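Local coordinates for protein SidF, inhibitor of growth family, member 3 (Legionella pneumophila subsp. pneumophila, PDB 4FYE) that acts as a phosphoinositide phosphatase, probably removing the 3-phosphate from phosphatidylinositol phosphates at membranes, at residues Y410-M414 and Q447-D451; T355-V361 and Y640-G645; A501-L506 and Q531-E536. The protein carries 1 engineered substitution. The contacts are given in a common frame with arbitrary orientation. Residues are numbered along the deposited sequence.

Interaction 1. Residues Y410-M414 and Q447-D451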
loop_
_atom_site.group_PDB
_atom_site.type_symbol
_atom_site.label_atom_id
_atom_site.label_comp_id
_atom_site.label_asym_id
_atom_site.label_seq_id
_atom_site.Cartn_x
_atom_site.Cartn_y
_atom_site.Cartn_z
ATOM N N TYR A 410 2.420 -6.813 18.609
ATOM C CA TYR A 410 2.349 -7.055 17.141
ATOM C C TYR A 410 1.823 -8.446 16.774
ATOM O O TYR A 410 2.073 -9.427 17.466
ATOM C CB TYR A 410 3.676 -6.724 16.468
ATOM C CG TYR A 410 3.714 -6.874 14.970
ATOM C CD1 TYR A 410 3.275 -5.849 14.110
ATOM C CD2 TYR A 410 4.222 -8.060 14.395
ATOM C CE1 TYR A 410 3.328 -6.024 12.722
ATOM C CE2 TYR A 410 4.311 -8.224 13.036
ATOM C CZ TYR A 410 3.870 -7.230 12.207
ATOM O OH TYR A 410 3.934 -7.478 10.880
ATOM N N GLN A 411 1.015 -8.503 15.723
ATOM C CA GLN A 411 0.529 -9.749 15.155
ATOM C C GLN A 411 0.632 -9.625 13.641
ATOM O O GLN A 411 0.127 -8.666 13.065
ATOM C CB GLN A 411 -0.922 -10.005 15.539
ATOM C CG GLN A 411 -1.126 -10.243 17.034
ATOM C CD GLN A 411 -2.486 -10.854 17.346
ATOM O OE1 GLN A 411 -3.414 -10.143 17.751
ATOM N NE2 GLN A 411 -2.613 -12.175 17.155
ATOM N N ALA A 412 1.277 -10.605 13.027
ATOM C CA ALA A 412 1.481 -10.691 11.624
ATOM C C ALA A 412 0.494 -11.614 10.864
ATOM O O ALA A 412 0.068 -12.677 11.338
ATOM C CB ALA A 412 2.858 -11.224 11.398
ATOM N N ARG A 413 0.147 -11.186 9.663
ATOM C CA ARG A 413 -0.473 -12.064 8.728
ATOM C C ARG A 413 0.093 -11.659 7.352
ATOM O O ARG A 413 0.019 -10.505 6.930
ATOM C CB ARG A 413 -2.002 -11.937 8.743
ATOM C CG ARG A 413 -2.722 -11.939 10.088
ATOM C CD ARG A 413 -2.973 -13.361 10.380
ATOM N NE ARG A 413 -3.846 -13.550 11.500
ATOM C CZ ARG A 413 -3.400 -13.845 12.715
ATOM N NH1 ARG A 413 -2.091 -13.922 12.923
ATOM N NH2 ARG A 413 -4.259 -14.071 13.710
ATOM N N MET A 414 0.647 -12.630 6.648
ATOM C CA MET A 414 1.304 -12.325 5.458
ATOM C C MET A 414 0.898 -13.322 4.442
ATOM O O MET A 414 0.953 -14.510 4.746
ATOM C CB MET A 414 2.795 -12.376 5.620
ATOM C CG MET A 414 3.361 -12.096 4.239
ATOM S SD MET A 414 5.108 -11.972 4.334
ATOM C CE MET A 414 5.623 -11.640 2.697
ATOM N N GLN A 447 -4.990 -18.954 9.351
ATOM C CA GLN A 447 -5.042 -17.883 10.356
ATOM C C GLN A 447 -6.275 -17.030 10.177
ATOM O O GLN A 447 -7.022 -16.816 11.118
ATOM C CB GLN A 447 -3.831 -16.998 10.241
ATOM C CG GLN A 447 -2.539 -17.755 10.432
ATOM C CD GLN A 447 -1.315 -16.873 10.270
ATOM O OE1 GLN A 447 -1.139 -16.185 9.267
ATOM N NE2 GLN A 447 -0.464 -16.888 11.277
ATOM N N MET A 448 -6.495 -16.589 8.944
ATOM C CA MET A 448 -7.537 -15.621 8.620
ATOM C C MET A 448 -8.856 -16.309 8.772
ATOM O O MET A 448 -9.837 -15.713 9.182
ATOM C CB MET A 448 -7.388 -15.119 7.153
ATOM C CG MET A 448 -6.137 -14.281 6.883
ATOM S SD MET A 448 -6.210 -12.721 7.794
ATOM C CE MET A 448 -7.353 -11.741 6.791
ATOM N N THR A 449 -8.903 -17.576 8.425
ATOM C CA THR A 449 -10.133 -18.252 8.645
ATOM C C THR A 449 -10.410 -18.448 10.156
ATOM O O THR A 449 -11.519 -18.177 10.607
ATOM C CB THR A 449 -10.363 -19.504 7.730
ATOM O OG1 THR A 449 -10.873 -20.568 8.520
ATOM C CG2 THR A 449 -9.122 -19.996 6.998
ATOM N N ASP A 450 -9.420 -18.862 10.947
ATOM C CA ASP A 450 -9.596 -18.933 12.435
ATOM C C ASP A 450 -10.041 -17.554 13.031
ATOM O O ASP A 450 -11.008 -17.491 13.808
ATOM C CB ASP A 450 -8.342 -19.540 13.141
ATOM C CG ASP A 450 -8.132 -21.099 12.829
ATOM O OD1 ASP A 450 -9.054 -21.909 13.103
ATOM O OD2 ASP A 450 -7.046 -21.542 12.340
ATOM N N ASP A 451 -9.400 -16.447 12.594
ATOM C CA ASP A 451 -9.797 -15.091 13.042
ATOM C C ASP A 451 -11.226 -14.816 12.696
ATOM O O ASP A 451 -11.928 -14.143 13.443
ATOM C CB ASP A 451 -8.988 -13.982 12.375
ATOM C CG ASP A 451 -7.535 -14.062 12.669
ATOM O OD1 ASP A 451 -7.114 -15.009 13.363
ATOM O OD2 ASP A 451 -6.802 -13.185 12.202
#

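Interaction 2. Residues T355-V361 and Y640-G645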
loop_
_atom_site.group_PDB
_atom_site.type_symbol
_atom_site.label_atom_id
_atom_site.label_comp_id
_atom_site.label_asym_id
_atom_site.label_seq_id
_atom_site.Cartn_x
_atom_site.Cartn_y
_atom_site.Cartn_z
ATOM N N THR A 355 -2.272 -5.122 14.560
ATOM C CA THR A 355 -2.132 -6.284 13.649
ATOM C C THR A 355 -1.965 -5.947 12.176
ATOM O O THR A 355 -2.741 -5.204 11.600
ATOM C CB THR A 355 -3.051 -7.495 13.979
ATOM O OG1 THR A 355 -3.540 -8.132 12.775
ATOM C CG2 THR A 355 -4.168 -7.179 14.953
ATOM N N GLU A 356 -0.881 -6.436 11.579
ATOM C CA GLU A 356 -0.616 -6.142 10.195
ATOM C C GLU A 356 -0.973 -7.302 9.280
ATOM O O GLU A 356 -0.552 -8.428 9.537
ATOM C CB GLU A 356 0.838 -5.786 10.009
ATOM C CG GLU A 356 1.179 -5.422 8.577
ATOM C CD GLU A 356 2.698 -5.355 8.274
ATOM O OE1 GLU A 356 3.003 -5.080 7.082
ATOM O OE2 GLU A 356 3.579 -5.535 9.189
ATOM N N CYS A 357 -1.733 -7.017 8.211
ATOM C CA CYS A 357 -2.007 -7.994 7.151
ATOM C C CYS A 357 -1.331 -7.528 5.842
ATOM O O CYS A 357 -1.774 -6.587 5.175
ATOM C CB CYS A 357 -3.522 -8.172 6.947
ATOM S SG CYS A 357 -3.933 -9.282 5.539
ATOM N N TYR A 358 -0.238 -8.163 5.485
ATOM C CA TYR A 358 0.528 -7.726 4.331
ATOM C C TYR A 358 0.092 -8.581 3.136
ATOM O O TYR A 358 0.417 -9.736 3.070
ATOM C CB TYR A 358 2.028 -7.824 4.678
ATOM C CG TYR A 358 2.952 -7.525 3.548
ATOM C CD1 TYR A 358 2.674 -6.516 2.629
ATOM C CD2 TYR A 358 4.142 -8.217 3.407
ATOM C CE1 TYR A 358 3.552 -6.248 1.581
ATOM C CE2 TYR A 358 4.993 -7.979 2.346
ATOM C CZ TYR A 358 4.700 -7.005 1.430
ATOM O OH TYR A 358 5.592 -6.761 0.384
ATOM N N THR A 359 -0.705 -8.074 2.208
ATOM C CA THR A 359 -0.953 -8.929 1.026
ATOM C C THR A 359 0.065 -8.586 -0.069
ATOM O O THR A 359 -0.065 -7.613 -0.791
ATOM C CB THR A 359 -2.383 -8.846 0.524
ATOM O OG1 THR A 359 -2.699 -7.499 0.427
ATOM C CG2 THR A 359 -3.393 -9.486 1.583
ATOM N N GLN A 360 1.108 -9.395 -0.151
ATOM C CA GLN A 360 2.159 -9.152 -1.133
ATOM C C GLN A 360 1.746 -9.762 -2.473
ATOM O O GLN A 360 0.975 -10.751 -2.521
ATOM C CB GLN A 360 3.430 -9.823 -0.634
ATOM C CG GLN A 360 4.685 -9.499 -1.383
ATOM C CD GLN A 360 5.874 -10.319 -0.855
ATOM O OE1 GLN A 360 5.811 -11.572 -0.732
ATOM N NE2 GLN A 360 6.973 -9.617 -0.553
ATOM N N VAL A 361 2.310 -9.223 -3.548
ATOM C CA VAL A 361 1.828 -9.493 -4.883
ATOM C C VAL A 361 2.968 -9.659 -5.967
ATOM O O VAL A 361 2.736 -9.754 -7.137
ATOM C CB VAL A 361 0.753 -8.415 -5.123
ATOM C CG1 VAL A 361 1.138 -7.429 -6.168
ATOM C CG2 VAL A 361 -0.641 -9.006 -5.218
ATOM N N TYR A 640 -7.844 -4.967 10.742
ATOM C CA TYR A 640 -6.364 -4.932 10.663
ATOM C C TYR A 640 -5.871 -3.746 9.818
ATOM O O TYR A 640 -6.660 -3.095 9.134
ATOM C CB TYR A 640 -5.826 -6.233 10.043
ATOM C CG TYR A 640 -6.272 -7.464 10.778
ATOM C CD1 TYR A 640 -6.734 -7.372 12.089
ATOM C CD2 TYR A 640 -6.207 -8.730 10.188
ATOM C CE1 TYR A 640 -7.165 -8.525 12.806
ATOM C CE2 TYR A 640 -6.644 -9.889 10.876
ATOM C CZ TYR A 640 -7.091 -9.792 12.191
ATOM O OH TYR A 640 -7.501 -10.918 12.896
ATOM N N ALA A 641 -4.590 -3.413 9.933
ATOM C CA ALA A 641 -3.983 -2.468 9.058
ATOM C C ALA A 641 -3.494 -3.225 7.780
ATOM O O ALA A 641 -2.572 -4.026 7.882
ATOM C CB ALA A 641 -2.815 -1.829 9.761
ATOM N N ASN A 642 -4.110 -3.023 6.607
ATOM C CA ASN A 642 -3.655 -3.736 5.387
ATOM C C ASN A 642 -2.507 -2.998 4.618
ATOM O O ASN A 642 -2.704 -1.876 4.087
ATOM C CB ASN A 642 -4.859 -4.087 4.480
ATOM C CG ASN A 642 -4.435 -4.518 3.059
ATOM O OD1 ASN A 642 -4.678 -3.785 2.091
ATOM N ND2 ASN A 642 -3.741 -5.647 2.938
ATOM N N THR A 643 -1.310 -3.590 4.628
ATOM C CA THR A 643 -0.140 -3.128 3.818
ATOM C C THR A 643 -0.041 -4.014 2.536
ATOM O O THR A 643 -0.438 -5.176 2.541
ATOM C CB THR A 643 1.186 -3.288 4.596
ATOM O OG1 THR A 643 1.333 -4.684 5.010
ATOM C CG2 THR A 643 1.177 -2.431 5.916
ATOM N N LYS A 644 0.529 -3.471 1.461
ATOM C CA LYS A 644 0.473 -4.061 0.150
ATOM C C LYS A 644 1.545 -3.446 -0.763
ATOM O O LYS A 644 1.946 -2.270 -0.623
ATOM C CB LYS A 644 -0.930 -3.980 -0.503
ATOM C CG LYS A 644 -1.558 -2.645 -0.396
ATOM C CD LYS A 644 -3.029 -2.747 -0.811
ATOM C CE LYS A 644 -3.833 -1.529 -0.371
ATOM N NZ LYS A 644 -3.888 -1.561 1.131
ATOM N N GLY A 645 2.033 -4.291 -1.677
ATOM C CA GLY A 645 3.384 -4.106 -2.137
ATOM C C GLY A 645 3.984 -5.118 -3.120
ATOM O O GLY A 645 3.664 -6.364 -3.230
#

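Interaction 3. Residues A501-L506 and Q531-E536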
loop_
_atom_site.group_PDB
_atom_site.type_symbol
_atom_site.label_atom_id
_atom_site.label_comp_id
_atom_site.label_asym_id
_atom_site.label_seq_id
_atom_site.Cartn_x
_atom_site.Cartn_y
_atom_site.Cartn_z
ATOM N N ALA A 501 15.397 -13.451 21.419
ATOM C CA ALA A 501 16.838 -13.626 21.326
ATOM C C ALA A 501 17.343 -13.353 19.890
ATOM O O ALA A 501 18.358 -12.671 19.690
ATOM C CB ALA A 501 17.226 -15.027 21.811
ATOM N N TYR A 502 16.617 -13.829 18.886
ATOM C CA TYR A 502 17.023 -13.559 17.506
ATOM C C TYR A 502 17.015 -12.052 17.105
ATOM O O TYR A 502 17.964 -11.549 16.454
ATOM C CB TYR A 502 16.159 -14.404 16.571
ATOM C CG TYR A 502 16.385 -14.172 15.132
ATOM C CD1 TYR A 502 17.573 -14.601 14.504
ATOM C CD2 TYR A 502 15.406 -13.556 14.351
ATOM C CE1 TYR A 502 17.795 -14.402 13.151
ATOM C CE2 TYR A 502 15.605 -13.358 12.984
ATOM C CZ TYR A 502 16.793 -13.774 12.395
ATOM O OH TYR A 502 16.977 -13.555 11.032
ATOM N N ARG A 503 15.955 -11.333 17.466
ATOM C CA ARG A 503 15.870 -9.917 17.092
ATOM C C ARG A 503 17.015 -9.150 17.724
ATOM O O ARG A 503 17.740 -8.405 17.046
ATOM C CB ARG A 503 14.571 -9.275 17.568
ATOM C CG ARG A 503 13.320 -9.740 16.866
ATOM C CD ARG A 503 12.118 -8.971 17.385
ATOM N NE ARG A 503 11.653 -9.471 18.680
ATOM C CZ ARG A 503 11.878 -8.853 19.829
ATOM N NH1 ARG A 503 12.562 -7.685 19.863
ATOM N NH2 ARG A 503 11.412 -9.399 20.941
ATOM N N GLU A 504 17.166 -9.341 19.037
ATOM C CA GLU A 504 18.127 -8.555 19.806
ATOM C C GLU A 504 19.524 -8.831 19.255
ATOM O O GLU A 504 20.308 -7.919 18.983
ATOM C CB GLU A 504 17.978 -8.833 21.314
ATOM C CG GLU A 504 17.813 -7.570 22.193
ATOM C CD GLU A 504 17.007 -6.366 21.575
ATOM O OE1 GLU A 504 17.604 -5.274 21.330
ATOM O OE2 GLU A 504 15.766 -6.458 21.356
ATOM N N ALA A 505 19.787 -10.099 18.996
ATOM C CA ALA A 505 21.049 -10.493 18.459
ATOM C C ALA A 505 21.324 -9.827 17.090
ATOM O O ALA A 505 22.394 -9.283 16.852
ATOM C CB ALA A 505 21.056 -11.993 18.362
ATOM N N LEU A 506 20.333 -9.844 16.209
ATOM C CA LEU A 506 20.444 -9.291 14.863
ATOM C C LEU A 506 20.632 -7.750 14.752
ATOM O O LEU A 506 21.357 -7.269 13.854
ATOM C CB LEU A 506 19.187 -9.685 14.114
ATOM C CG LEU A 506 19.295 -10.241 12.711
ATOM C CD1 LEU A 506 17.892 -10.512 12.157
ATOM C CD2 LEU A 506 20.141 -9.342 11.809
ATOM N N GLN A 531 25.638 -16.840 16.506
ATOM C CA GLN A 531 24.421 -16.755 17.336
ATOM C C GLN A 531 23.154 -16.612 16.517
ATOM O O GLN A 531 22.136 -17.229 16.828
ATOM C CB GLN A 531 24.460 -15.517 18.204
ATOM C CG GLN A 531 25.395 -15.553 19.383
ATOM C CD GLN A 531 25.337 -14.242 20.134
ATOM O OE1 GLN A 531 24.298 -13.554 20.139
ATOM N NE2 GLN A 531 26.455 -13.882 20.774
ATOM N N VAL A 532 23.224 -15.766 15.491
ATOM C CA VAL A 532 22.063 -15.406 14.696
ATOM C C VAL A 532 21.623 -16.682 14.000
ATOM O O VAL A 532 20.471 -17.123 14.102
ATOM C CB VAL A 532 22.436 -14.258 13.735
ATOM C CG1 VAL A 532 21.428 -14.110 12.595
ATOM C CG2 VAL A 532 22.569 -12.943 14.501
ATOM N N ASP A 533 22.619 -17.320 13.395
ATOM C CA ASP A 533 22.457 -18.533 12.619
ATOM C C ASP A 533 21.874 -19.663 13.447
ATOM O O ASP A 533 20.907 -20.308 13.023
ATOM C CB ASP A 533 23.790 -18.906 11.974
ATOM C CG ASP A 533 24.218 -17.903 10.902
ATOM O OD1 ASP A 533 23.342 -17.218 10.298
ATOM O OD2 ASP A 533 25.433 -17.789 10.645
ATOM N N GLY A 534 22.436 -19.880 14.634
ATOM C CA GLY A 534 21.939 -20.936 15.508
ATOM C C GLY A 534 20.448 -20.761 15.763
ATOM O O GLY A 534 19.653 -21.704 15.600
ATOM N N TYR A 535 20.076 -19.540 16.156
ATOM C CA TYR A 535 18.687 -19.200 16.453
ATOM C C TYR A 535 17.874 -19.354 15.186
ATOM O O TYR A 535 16.752 -19.857 15.218
ATOM C CB TYR A 535 18.558 -17.768 17.024
ATOM C CG TYR A 535 19.245 -17.519 18.374
ATOM C CD1 TYR A 535 19.144 -18.445 19.422
ATOM C CD2 TYR A 535 19.977 -16.343 18.604
ATOM C CE1 TYR A 535 19.760 -18.216 20.651
ATOM C CE2 TYR A 535 20.597 -16.103 19.829
ATOM C CZ TYR A 535 20.482 -17.038 20.849
ATOM O OH TYR A 535 21.078 -16.805 22.068
ATOM N N GLU A 536 18.468 -18.949 14.068
ATOM C CA GLU A 536 17.850 -19.130 12.761
ATOM C C GLU A 536 17.587 -20.613 12.430
ATOM O O GLU A 536 16.427 -20.964 12.184
ATOM C CB GLU A 536 18.687 -18.465 11.688
ATOM C CG GLU A 536 17.861 -17.902 10.554
ATOM C CD GLU A 536 18.704 -17.149 9.532
ATOM O OE1 GLU A 536 19.855 -17.587 9.255
ATOM O OE2 GLU A 536 18.206 -16.117 9.012
#

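Interaction 1. Residues Y410-M414 and Q447-D451
Alpha/beta folds cover their sheets with helices, and a long polar side chain can join the two layers. Here strand 402-416 of a four-stranded mixed sheet meets helix 438-458: the axes of 410-414 and 447-451 come no closer than 10.5 Å and run at 123°. R413, with 106 Å² covered, spans that distance and pairs side-on with D451. Its NE donates to D451 OD2 at 3.1 Å, and its NH2 donates to D451 OD1 at 3.0 Å and to D451 OD2 at 3.1 Å, a buried salt bridge. D451 OD2 also accepts from the hydroxyl of Y640, so the carboxylate ties the helix to a second segment. One turn earlier, Q447 adds 53 Å²: its CB lies over one face of the guanidinium, while its OE1 reaches R413 CD at 3.5 Å. The sulphur of M448 sits near the guanidinium plane. The remaining nitrogen turns back to its own strand, R413 NH1 donating to A412 O at 3.0 Å.

Interaction 2. Residues T355-V361 and Y640-G645
Segments 355-361 and 640-645 run side by side in the same direction, their strand axes 4.7 Å apart at closest and inclined by 26°. The parallel ladder zigzags between them: A641 N donates to T355 O (3.1 Å), C357 N to A641 O (3.1 Å), T643 N to C357 O (3.1 Å) and T359 N to T643 O (2.9 Å). On the face bearing E356, Y358 and T643, beneath helices 284-311 and 373-387, T643 OG1 donates to E356 OE1 at 2.7 Å; that carboxylate also binds R273 and Y410. On the other face, which helix 626-637 covers, N642 ND2 bonds both C357 O (3.1 Å) and T359 OG1 (3.3 Å). The Y640 ring takes T355 OG1 over one face, while its hydroxyl bonds D451. G645 is tightly placed, since a CB there would crowd the Y358 hydroxyl. Strand 641-645 is followed by a loop and helix 652-668, an order consistent with the strand-P-loop-helix unit of CX5R cysteine-dependent phosphatases.

Interaction 3. Residues A501-L506 and Q531-E536
Two helices can approach closely where small residues leave hollows for large ones, and the antiparallel helical hairpin of 482-514 and 522-583 illustrates the rule at 501-506 and 531-536, both of which fall in a predicted coiled coil. The axes of these two segments pass 9.4 Å apart at 157° between their directions, and the contacts are mainly apolar and depend on the fit of shapes. A501 and A505, one turn apart, present little more than methyl groups, and the Y535 ring lies against both: A505 CB sits near the ring plane, 4.4 Å from Y535 CE2, while A501 covers a face. V532, on the same helix as Y535, is the second bump. Its CG2 approaches A505 CB at 4.3 Å, and its CG1 lies 4.4 Å from L506 CG and 3.7 Å from Y502 CE1. Y502, the residue with the most surface covered, lies across V532, Y535 CB and E536, filling the space along that turn. Helix 284-311 adds a third wall, with L288 touching both L506 and V532, and K291 forming a salt bridge with E536. Against the Y535 ring, A501 CB makes a CH-pi contact, 4.1 Å from the centroid and 17° off the normal.

In the fold
Read from the N terminus, strand 353-360 opens the longest loop, closed only when 640-645 pairs with it in interaction 2, 279 residues later. The other two contacts nest inside that loop, in series. Interaction 1 comes first, its short loop joining strand 402-416 to helix 438-458; interaction 3 follows, folding helix 522-583 back along helix 482-514. Interactions 1 and 2 share one sheet, in which strand 353-360 lies between 402-416 and 641-645, and they touch through D451 with Y640 and Y410 with E356. Interaction 3 is peripheral, its centre about 24 Å from that of interaction 1 and about 25 Å from that of interaction 2; helices 284-311 and 373-387 lie against both the hairpin and the sheet.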